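Local structure of ornithine carbamoyltransferase (3GRF) at residues A[25-28]-A[29-33]; A[95-98]-A[99-103]; A[142-145]-A[146-150]; A[211-215]-A[216-220]. The protein probably transfers the carbamoyl group of carbamoyl phosphate to ornithine, or runs the reverse reaction in arginine degradation. All blocks are in the same frame, centred on the assembly; numbering follows the deposited sequence.

Overall arrangement
Along the chain the four contacts follow one another in series, and each is a local contact within a helix or at its C-terminal end. Interactions 1 and 3 belong together: helices 18-33 and 135-151 pack against each other, joined by the salt bridges Asp26-Lys146 and Lys32-Glu147, and the centres of the two contacts are about 11 Å apart. Interaction 2 lies about 28 Å from interaction 1, centre to centre, where helix 90-97 runs into strand 103-107 of the four-stranded parallel sheet and meets a second subunit. Interaction 4, its centre about 21 Å from that of interaction 3, leads into strand 221-225 of the five-stranded sheet. The set thus samples the surroundings of both sheets and a pair of packed helices.

Interaction 1 (A[25-28]-A[29-33]); sequences IDRA and LDMKK
Leu29 lies beside Ile25 one helical turn on, its CD1 4.1 Å from Ile25 CG2, the two side chains pointing the same way. Beneath them the backbone polar atoms are paired in the regular i to i+4 pattern of an alpha-helix. Leu29 N donates to Ile25 O at 2.9 Å and Asp30 N to Asp26 O. Met31 N bonds to Arg27 O at 2.8 Å, and Lys32 N reaches Ala28 O. The Arg27 side chain, its CG anti to the backbone N (chi1 -176°), brings CG to 3.8 Å from Met31 CE; the methyl also touches Arg27 NE, obliquely to the guanidinium.

The polar ends find partners outside the two segments. Asp26 forms a salt bridge with Lys146, Lys32 with Glu147, and Arg27 NH2 with Asp319. The Asp30 carboxylate is shared, OD2 bonding to Asn34 ND2 and OD1 to Tyr38 OH, which would be expected to hold its rotation. Helix 18-33 is thereby gripped on two flanks: Ala28 and Met31 pack on Ala316 and Met315 of helix 303-322, while Ile25, Ala28 and Leu29 rest on Phe142, Met143 and Lys146 of helix 135-151.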
loop_
_atom_site.group_PDB
_atom_site.type_symbol
_atom_site.label_atom_id
_atom_site.label_comp_id
_atom_site.label_asym_id
_atom_site.label_seq_id
_atom_site.Cartn_x
_atom_site.Cartn_y
_atom_site.Cartn_z
ATOM N N ILE A 25 -23.819 13.118 7.153
ATOM C CA ILE A 25 -24.141 12.366 8.393
ATOM C C ILE A 25 -25.107 11.246 8.064
ATOM O O ILE A 25 -24.815 10.104 8.312
ATOM C CB ILE A 25 -24.681 13.288 9.544
ATOM C CG1 ILE A 25 -23.524 14.091 10.173
ATOM C CG2 ILE A 25 -25.365 12.489 10.614
ATOM C CD1 ILE A 25 -23.902 15.463 10.719
ATOM N N ASP A 26 -26.234 11.569 7.456
ATOM C CA ASP A 26 -27.197 10.559 7.043
ATOM C C ASP A 26 -26.668 9.551 6.018
ATOM O O ASP A 26 -27.090 8.389 5.994
ATOM C CB ASP A 26 -28.436 11.246 6.479
ATOM C CG ASP A 26 -29.164 12.046 7.499
ATOM O OD1 ASP A 26 -29.145 11.670 8.694
ATOM O OD2 ASP A 26 -29.766 13.064 7.102
ATOM N N ARG A 27 -25.778 10.000 5.135
ATOM C CA ARG A 27 -25.194 9.083 4.150
ATOM C C ARG A 27 -24.256 8.098 4.905
ATOM O O ARG A 27 -24.306 6.882 4.723
ATOM C CB ARG A 27 -24.469 9.898 3.089
ATOM C CG ARG A 27 -23.895 9.101 1.967
ATOM C CD ARG A 27 -24.664 9.437 0.746
ATOM N NE ARG A 27 -24.084 8.832 -0.439
ATOM C CZ ARG A 27 -24.802 8.378 -1.451
ATOM N NH1 ARG A 27 -26.128 8.421 -1.404
ATOM N NH2 ARG A 27 -24.193 7.840 -2.480
ATOM N N ALA A 28 -23.433 8.637 5.795
ATOM C CA ALA A 28 -22.547 7.813 6.636
ATOM C C ALA A 28 -23.369 6.775 7.376
ATOM O O ALA A 28 -22.971 5.631 7.497
ATOM C CB ALA A 28 -21.809 8.698 7.663
ATOM N N LEU A 29 -24.493 7.217 7.939
ATOM C CA LEU A 29 -25.363 6.335 8.718
ATOM C C LEU A 29 -25.986 5.259 7.830
ATOM O O LEU A 29 -26.132 4.091 8.238
ATOM C CB LEU A 29 -26.458 7.151 9.399
ATOM C CG LEU A 29 -26.104 7.941 10.646
ATOM C CD1 LEU A 29 -27.293 8.833 10.968
ATOM C CD2 LEU A 29 -25.753 6.962 11.789
ATOM N N ASP A 30 -26.341 5.637 6.618
ATOM C CA ASP A 30 -26.929 4.616 5.717
ATOM C C ASP A 30 -25.884 3.669 5.171
ATOM O O ASP A 30 -26.189 2.522 4.904
ATOM C CB ASP A 30 -27.698 5.223 4.552
ATOM C CG ASP A 30 -28.434 4.150 3.733
ATOM O OD1 ASP A 30 -28.183 4.025 2.530
ATOM O OD2 ASP A 30 -29.237 3.399 4.319
ATOM N N MET A 31 -24.657 4.154 4.981
ATOM C CA MET A 31 -23.542 3.270 4.572
ATOM C C MET A 31 -23.091 2.358 5.680
ATOM O O MET A 31 -22.581 1.287 5.411
ATOM C CB MET A 31 -22.332 4.087 4.120
ATOM C CG MET A 31 -22.616 4.962 2.931
ATOM S SD MET A 31 -21.229 6.005 2.615
ATOM C CE MET A 31 -21.473 6.432 0.892
ATOM N N LYS A 32 -23.258 2.791 6.931
ATOM C CA LYS A 32 -23.047 1.907 8.078
ATOM C C LYS A 32 -23.942 0.724 8.145
ATOM O O LYS A 32 -23.480 -0.414 8.399
ATOM C CB LYS A 32 -23.118 2.671 9.392
ATOM C CG LYS A 32 -22.439 1.854 10.478
ATOM C CD LYS A 32 -22.431 2.603 11.816
ATOM C CE LYS A 32 -21.764 1.707 12.865
ATOM N NZ LYS A 32 -21.718 2.343 14.214
ATOM N N LYS A 33 -25.221 0.990 7.871
ATOM C CA LYS A 33 -26.294 0.021 7.961
ATOM C C LYS A 33 -26.482 -0.812 6.735
ATOM O O LYS A 33 -26.806 -1.989 6.845
ATOM C CB LYS A 33 -27.587 0.767 8.168
ATOM C CG LYS A 33 -28.406 0.135 9.261
ATOM C CD LYS A 33 -29.674 0.866 9.435
ATOM C CE LYS A 33 -30.826 0.036 8.882
ATOM N NZ LYS A 33 -32.061 0.621 9.435
#

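Interaction 2 (A[95-98]-A[99-103]); sequences EVFS and RMVDI
The Arg99 guanidinium is met at its edge by Glu95, whose OE2 lies in its plane, 2.9 Å from NH1. This salt bridge is nearly straight (N-H...O 165°) and uses the anti side of the carboxylate, with the two planes turned 56° apart. NH1 also donates to Glu95 O at 2.8 Å, from above the carbonyl plane, so a single nitrogen is gripped by the side chain and backbone of the same residue. The Glu95 chain, bent at chi2 (-76°), brings OE2 back to that nitrogen. The other flat group, the Phe97 ring, is touched obliquely by Val101 CG2, 4.1 Å from CD2, and also meets the ring of Phe50.

In the turn that follows, Phe97 O takes two donors, Met100 N at 3.0 Å and Val101 N at 2.8 Å, while Arg99 N makes only a weak bond to Val96 O. On the side of Val96, CG1 touches Met100 CE at 4.2 Å.

Arg99 NE also bridges to Asp305 of a second subunit, whose Tyr304 and Ala307 pack here. The turn carries helix 90-97 toward strand 103-107, with Phe97 and Val101 resting on Leu48 of the adjoining strand 46-51.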
loop_
_atom_site.group_PDB
_atom_site.type_symbol
_atom_site.label_atom_id
_atom_site.label_comp_id
_atom_site.label_asym_id
_atom_site.label_seq_id
_atom_site.Cartn_x
_atom_site.Cartn_y
_atom_site.Cartn_z
ATOM N N GLU A 95 -0.580 19.536 -9.695
ATOM C CA GLU A 95 -0.950 19.578 -11.118
ATOM C C GLU A 95 -0.853 18.198 -11.722
ATOM O O GLU A 95 -1.679 17.795 -12.524
ATOM C CB GLU A 95 -0.068 20.560 -11.912
ATOM C CG GLU A 95 -0.411 22.058 -11.728
ATOM C CD GLU A 95 -1.660 22.532 -12.484
ATOM O OE1 GLU A 95 -1.921 23.760 -12.504
ATOM O OE2 GLU A 95 -2.391 21.724 -13.063
ATOM N N VAL A 96 0.148 17.456 -11.286
ATOM C CA VAL A 96 0.398 16.142 -11.849
ATOM C C VAL A 96 -0.525 15.073 -11.257
ATOM O O VAL A 96 -0.992 14.222 -11.994
ATOM C CB VAL A 96 1.876 15.780 -11.681
ATOM C CG1 VAL A 96 2.099 14.301 -11.854
ATOM C CG2 VAL A 96 2.745 16.654 -12.648
ATOM N N PHE A 97 -0.778 15.086 -9.941
ATOM C CA PHE A 97 -1.670 14.042 -9.389
ATOM C C PHE A 97 -3.136 14.224 -9.767
ATOM O O PHE A 97 -3.866 13.255 -9.835
ATOM C CB PHE A 97 -1.436 13.655 -7.891
ATOM C CG PHE A 97 -1.712 14.758 -6.843
ATOM C CD1 PHE A 97 -0.661 15.215 -6.017
ATOM C CD2 PHE A 97 -2.993 15.267 -6.624
ATOM C CE1 PHE A 97 -0.891 16.172 -5.006
ATOM C CE2 PHE A 97 -3.244 16.230 -5.628
ATOM C CZ PHE A 97 -2.197 16.678 -4.818
ATOM N N SER A 98 -3.521 15.470 -10.070
ATOM C CA SER A 98 -4.878 15.828 -10.469
ATOM C C SER A 98 -5.216 15.360 -11.873
ATOM O O SER A 98 -6.367 15.406 -12.268
ATOM C CB SER A 98 -5.113 17.329 -10.400
ATOM O OG SER A 98 -4.655 17.872 -9.189
ATOM N N ARG A 99 -4.232 14.903 -12.620
ATOM C CA ARG A 99 -4.503 14.305 -13.925
ATOM C C ARG A 99 -4.360 12.785 -13.874
ATOM O O ARG A 99 -4.289 12.146 -14.921
ATOM C CB ARG A 99 -3.506 14.863 -14.912
ATOM C CG ARG A 99 -3.723 16.292 -15.285
ATOM C CD ARG A 99 -2.469 16.761 -16.004
ATOM N NE ARG A 99 -2.588 18.073 -16.670
ATOM C CZ ARG A 99 -2.665 19.238 -16.025
ATOM N NH1 ARG A 99 -2.649 19.283 -14.698
ATOM N NH2 ARG A 99 -2.735 20.358 -16.709
ATOM N N MET A 100 -4.225 12.218 -12.659
ATOM C CA MET A 100 -4.105 10.748 -12.467
ATOM C C MET A 100 -5.154 10.206 -11.504
ATOM O O MET A 100 -5.914 9.306 -11.880
ATOM C CB MET A 100 -2.698 10.312 -12.018
ATOM C CG MET A 100 -1.595 10.373 -13.124
ATOM S SD MET A 100 0.008 9.889 -12.459
ATOM C CE MET A 100 1.131 10.573 -13.640
ATOM N N VAL A 101 -5.195 10.777 -10.278
ATOM C CA VAL A 101 -6.096 10.316 -9.219
ATOM C C VAL A 101 -7.423 11.087 -9.271
ATOM O O VAL A 101 -7.556 12.090 -9.995
ATOM C CB VAL A 101 -5.410 10.350 -7.834
ATOM C CG1 VAL A 101 -4.116 9.526 -7.909
ATOM C CG2 VAL A 101 -5.112 11.821 -7.403
ATOM N N ASP A 102 -8.427 10.551 -8.579
ATOM C CA ASP A 102 -9.766 11.119 -8.547
ATOM C C ASP A 102 -9.981 11.998 -7.321
ATOM O O ASP A 102 -10.859 12.876 -7.281
ATOM C CB ASP A 102 -10.779 9.989 -8.584
ATOM C CG ASP A 102 -10.625 9.148 -9.785
ATOM O OD1 ASP A 102 -10.013 8.063 -9.688
ATOM O OD2 ASP A 102 -11.043 9.605 -10.857
ATOM N N ILE A 103 -9.191 11.756 -6.287
ATOM C CA ILE A 103 -9.393 12.471 -5.030
ATOM C C ILE A 103 -8.152 12.345 -4.203
ATOM O O ILE A 103 -7.363 11.443 -4.446
ATOM C CB ILE A 103 -10.629 11.947 -4.222
ATOM C CG1 ILE A 103 -10.854 12.764 -2.960
ATOM C CG2 ILE A 103 -10.559 10.454 -3.884
ATOM C CD1 ILE A 103 -12.233 12.650 -2.455
#

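Interaction 3 (A[142-145]-A[146-150]); sequences FMTI and KEKFT
Ile145 and Phe149 stand side by side one turn apart, pointing the same way, and their contact is set by the first torsion of the isoleucine. In Ile145 the CG1 branch lies beside the backbone N (chi1 -72°), which leaves CG2 anti to that nitrogen and aimed along the helix at the ring, 3.7 Å from Phe149 CD1. The phenyl group of Phe149 swings back over the preceding turn until CD1 comes within 3.3 Å of Ile145 O; the oxygen lies at the ring edge, near its plane. That same oxygen accepts the backbone N-H of Phe149 at 3.1 Å.

Thr144 and Lys148 likewise lie side by side, CG2 of the threonine meeting CG of the lysine at 4.2 Å. The lysine chain bends at chi2 (-63°), and its CG passes 3.2 Å from Thr144 O before NZ reaches a salt bridge with Asp305 of its own chain.

All this is ordinary alpha-helical i to i+4 packing on helix 135-151, which packs against strand 278-281 at the edge of the five-stranded parallel sheet: Ile145 touches Met280 and Phe149 touches Ile278.

Lys146 and Glu147 carry their charged ends across to helix 18-33. Glu147 OE1 and Thr144 OG1 both bond to Asn309 ND2, and the threonine hydroxyl also bonds to Cys140 O. Farther on, Thr150 folds its hydroxyl back onto Lys146 O, OG1 donating at 2.7 Å while Thr150 N reaches the same oxygen from the opposite face of its plane.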
loop_
_atom_site.group_PDB
_atom_site.type_symbol
_atom_site.label_atom_id
_atom_site.label_comp_id
_atom_site.label_asym_id
_atom_site.label_seq_id
_atom_site.Cartn_x
_atom_site.Cartn_y
_atom_site.Cartn_z
ATOM N N PHE A 142 -20.179 13.953 14.768
ATOM C CA PHE A 142 -21.595 14.314 14.713
ATOM C C PHE A 142 -22.481 13.162 14.253
ATOM O O PHE A 142 -23.588 12.982 14.753
ATOM C CB PHE A 142 -21.794 15.590 13.909
ATOM C CG PHE A 142 -21.125 16.758 14.528
ATOM C CD1 PHE A 142 -19.947 17.276 13.978
ATOM C CD2 PHE A 142 -21.622 17.311 15.713
ATOM C CE1 PHE A 142 -19.325 18.343 14.553
ATOM C CE2 PHE A 142 -20.985 18.424 16.303
ATOM C CZ PHE A 142 -19.833 18.914 15.712
ATOM N N MET A 143 -21.969 12.350 13.345
ATOM C CA MET A 143 -22.604 11.071 13.040
ATOM C C MET A 143 -22.794 10.162 14.274
ATOM O O MET A 143 -23.858 9.559 14.455
ATOM C CB MET A 143 -21.825 10.362 11.967
ATOM C CG MET A 143 -22.365 8.939 11.637
ATOM S SD MET A 143 -21.003 7.769 11.158
ATOM C CE MET A 143 -21.977 6.277 11.054
ATOM N N THR A 144 -21.770 10.064 15.112
ATOM C CA THR A 144 -21.814 9.272 16.339
ATOM C C THR A 144 -22.837 9.855 17.306
ATOM O O THR A 144 -23.601 9.111 17.932
ATOM C CB THR A 144 -20.395 9.225 17.026
ATOM O OG1 THR A 144 -19.441 8.641 16.124
ATOM C CG2 THR A 144 -20.445 8.451 18.361
ATOM N N ILE A 145 -22.850 11.188 17.434
ATOM C CA ILE A 145 -23.834 11.848 18.284
ATOM C C ILE A 145 -25.260 11.524 17.749
ATOM O O ILE A 145 -26.107 11.074 18.516
ATOM C CB ILE A 145 -23.571 13.383 18.390
ATOM C CG1 ILE A 145 -22.333 13.645 19.262
ATOM C CG2 ILE A 145 -24.780 14.177 18.964
ATOM C CD1 ILE A 145 -21.678 15.057 19.032
ATOM N N LYS A 146 -25.519 11.685 16.452
ATOM C CA LYS A 146 -26.879 11.374 15.946
ATOM C C LYS A 146 -27.288 9.930 16.137
ATOM O O LYS A 146 -28.450 9.632 16.442
ATOM C CB LYS A 146 -27.051 11.725 14.452
ATOM C CG LYS A 146 -28.399 11.132 13.881
ATOM C CD LYS A 146 -28.780 11.843 12.586
ATOM C CE LYS A 146 -30.182 11.467 12.151
ATOM N NZ LYS A 146 -30.347 12.089 10.804
ATOM N N GLU A 147 -26.354 9.035 15.854
ATOM C CA GLU A 147 -26.492 7.600 16.033
ATOM C C GLU A 147 -26.839 7.219 17.449
ATOM O O GLU A 147 -27.793 6.522 17.687
ATOM C CB GLU A 147 -25.167 6.929 15.697
ATOM C CG GLU A 147 -25.285 5.445 15.519
ATOM C CD GLU A 147 -23.965 4.810 15.168
ATOM O OE1 GLU A 147 -22.941 5.191 15.768
ATOM O OE2 GLU A 147 -23.950 3.919 14.308
ATOM N N LYS A 148 -26.008 7.637 18.392
ATOM C CA LYS A 148 -26.244 7.331 19.802
ATOM C C LYS A 148 -27.596 7.827 20.323
ATOM O O LYS A 148 -28.370 7.036 20.855
ATOM C CB LYS A 148 -25.100 7.862 20.695
ATOM C CG LYS A 148 -23.812 7.159 20.432
ATOM C CD LYS A 148 -23.923 5.659 20.764
ATOM C CE LYS A 148 -22.901 4.837 19.955
ATOM N NZ LYS A 148 -23.016 3.363 20.205
ATOM N N PHE A 149 -27.874 9.123 20.156
ATOM C CA PHE A 149 -29.103 9.713 20.679
ATOM C C PHE A 149 -30.363 9.198 19.996
ATOM O O PHE A 149 -31.384 9.040 20.641
ATOM C CB PHE A 149 -28.996 11.231 20.654
ATOM C CG PHE A 149 -28.099 11.767 21.737
ATOM C CD1 PHE A 149 -26.897 12.363 21.424
ATOM C CD2 PHE A 149 -28.450 11.634 23.078
ATOM C CE1 PHE A 149 -26.052 12.871 22.441
ATOM C CE2 PHE A 149 -27.625 12.126 24.095
ATOM C CZ PHE A 149 -26.413 12.757 23.779
ATOM N N THR A 150 -30.275 8.883 18.707
ATOM C CA THR A 150 -31.412 8.313 17.964
ATOM C C THR A 150 -31.822 6.935 18.495
ATOM O O THR A 150 -33.016 6.610 18.524
ATOM C CB THR A 150 -31.124 8.234 16.454
ATOM O OG1 THR A 150 -31.125 9.552 15.910
ATOM C CG2 THR A 150 -32.157 7.414 15.719
#

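Interaction 4 (A[211-215]-A[216-220]); sequences EIIAK and HGTGG
The C-terminal end of helix 203-216 unwinds here at Gly217, on the way to strand 221-225 of the Rossmann-like ornithine-binding domain. His216 closes the last turn by bonding twice to Ile212 O, its backbone N at 3.0 Å and its ring ND1 at 3.1 Å, from opposite faces of the carbonyl plane. With CG beside the backbone N (chi1 -57°), the imidazole folds back along the helix, where Ile212 CD1 packs 3.7 Å from ND1. Lys215 lies alongside and puts CG over one ring face, 4.1 Å from the centroid, a CH-pi contact. After His216, Gly217 adopts a positive phi of 48° that turns the chain out of the helix; its N bonds only weakly to Ala214 O.

Thr218 N then donates to a lone pair of Ile213 O at 3.1 Å, while Thr218 CG2 meets Ile212 CD1 at 3.8 Å. The threonine hydroxyl accepts from Gly220 N at 3.2 Å, forming an ST turn, and also bonds to Ala183 O of helix 173-185.

The short approach of ND1 to a carbonyl oxygen is consistent with a proton on that nitrogen, and Ile212 O thus takes both a backbone and a ring donor.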
loop_
_atom_site.group_PDB
_atom_site.type_symbol
_atom_site.label_atom_id
_atom_site.label_comp_id
_atom_site.label_asym_id
_atom_site.label_seq_id
_atom_site.Cartn_x
_atom_site.Cartn_y
_atom_site.Cartn_z
ATOM N N GLU A 211 -20.587 34.147 12.732
ATOM C CA GLU A 211 -21.018 34.407 11.371
ATOM C C GLU A 211 -21.736 33.256 10.671
ATOM O O GLU A 211 -22.683 33.513 9.909
ATOM C CB GLU A 211 -19.844 34.845 10.511
ATOM C CG GLU A 211 -20.233 35.097 9.062
ATOM C CD GLU A 211 -19.041 35.305 8.167
ATOM O OE1 GLU A 211 -19.239 35.294 6.927
ATOM O OE2 GLU A 211 -17.909 35.467 8.702
ATOM N N ILE A 212 -21.311 31.999 10.861
ATOM C CA ILE A 212 -22.059 30.962 10.156
ATOM C C ILE A 212 -23.427 30.800 10.789
ATOM O O ILE A 212 -24.409 30.584 10.091
ATOM C CB ILE A 212 -21.326 29.592 9.908
ATOM C CG1 ILE A 212 -21.814 28.518 10.864
ATOM C CG2 ILE A 212 -19.788 29.706 9.921
ATOM C CD1 ILE A 212 -23.058 27.955 10.478
ATOM N N ILE A 213 -23.519 30.889 12.111
ATOM C CA ILE A 213 -24.867 30.792 12.738
ATOM C C ILE A 213 -25.774 31.946 12.328
ATOM O O ILE A 213 -26.971 31.724 12.071
ATOM C CB ILE A 213 -24.836 30.737 14.260
ATOM C CG1 ILE A 213 -26.143 31.289 14.840
ATOM C CG2 ILE A 213 -23.746 31.551 14.779
ATOM C CD1 ILE A 213 -26.024 31.762 16.232
ATOM N N ALA A 214 -25.198 33.158 12.266
ATOM C CA ALA A 214 -25.901 34.346 11.761
ATOM C C ALA A 214 -26.377 34.154 10.325
ATOM O O ALA A 214 -27.520 34.452 10.018
ATOM C CB ALA A 214 -25.025 35.584 11.854
ATOM N N LYS A 215 -25.489 33.666 9.461
ATOM C CA LYS A 215 -25.757 33.628 8.027
ATOM C C LYS A 215 -26.808 32.587 7.705
ATOM O O LYS A 215 -27.648 32.803 6.824
ATOM C CB LYS A 215 -24.491 33.338 7.223
ATOM C CG LYS A 215 -24.752 32.905 5.772
ATOM C CD LYS A 215 -23.477 32.724 4.962
ATOM C CE LYS A 215 -22.566 31.680 5.574
ATOM N NZ LYS A 215 -21.262 31.565 4.853
ATOM N N HIS A 216 -26.753 31.452 8.395
ATOM C CA HIS A 216 -27.748 30.406 8.168
ATOM C C HIS A 216 -28.875 30.391 9.169
ATOM O O HIS A 216 -29.770 29.548 9.045
ATOM C CB HIS A 216 -27.113 29.027 8.116
ATOM C CG HIS A 216 -26.054 28.902 7.078
ATOM N ND1 HIS A 216 -24.723 29.100 7.356
ATOM C CD2 HIS A 216 -26.132 28.629 5.758
ATOM C CE1 HIS A 216 -24.017 28.909 6.262
ATOM N NE2 HIS A 216 -24.848 28.629 5.275
ATOM N N GLY A 217 -28.848 31.295 10.159
ATOM C CA GLY A 217 -29.854 31.251 11.232
ATOM C C GLY A 217 -30.010 29.838 11.793
ATOM O O GLY A 217 -31.123 29.250 11.820
ATOM N N THR A 218 -28.879 29.270 12.206
ATOM C CA THR A 218 -28.834 27.868 12.620
ATOM C C THR A 218 -29.428 27.702 14.029
ATOM O O THR A 218 -29.963 26.636 14.384
ATOM C CB THR A 218 -27.403 27.306 12.549
ATOM O OG1 THR A 218 -26.602 27.844 13.604
ATOM C CG2 THR A 218 -26.732 27.613 11.192
ATOM N N GLY A 219 -29.368 28.770 14.819
ATOM C CA GLY A 219 -29.836 28.709 16.213
ATOM C C GLY A 219 -28.789 28.164 17.165
ATOM O O GLY A 219 -29.051 27.940 18.354
ATOM N N GLY A 220 -27.589 27.968 16.632
ATOM C CA GLY A 220 -26.459 27.504 17.412
ATOM C C GLY A 220 -25.869 28.607 18.255
ATOM O O GLY A 220 -26.156 29.799 18.056
#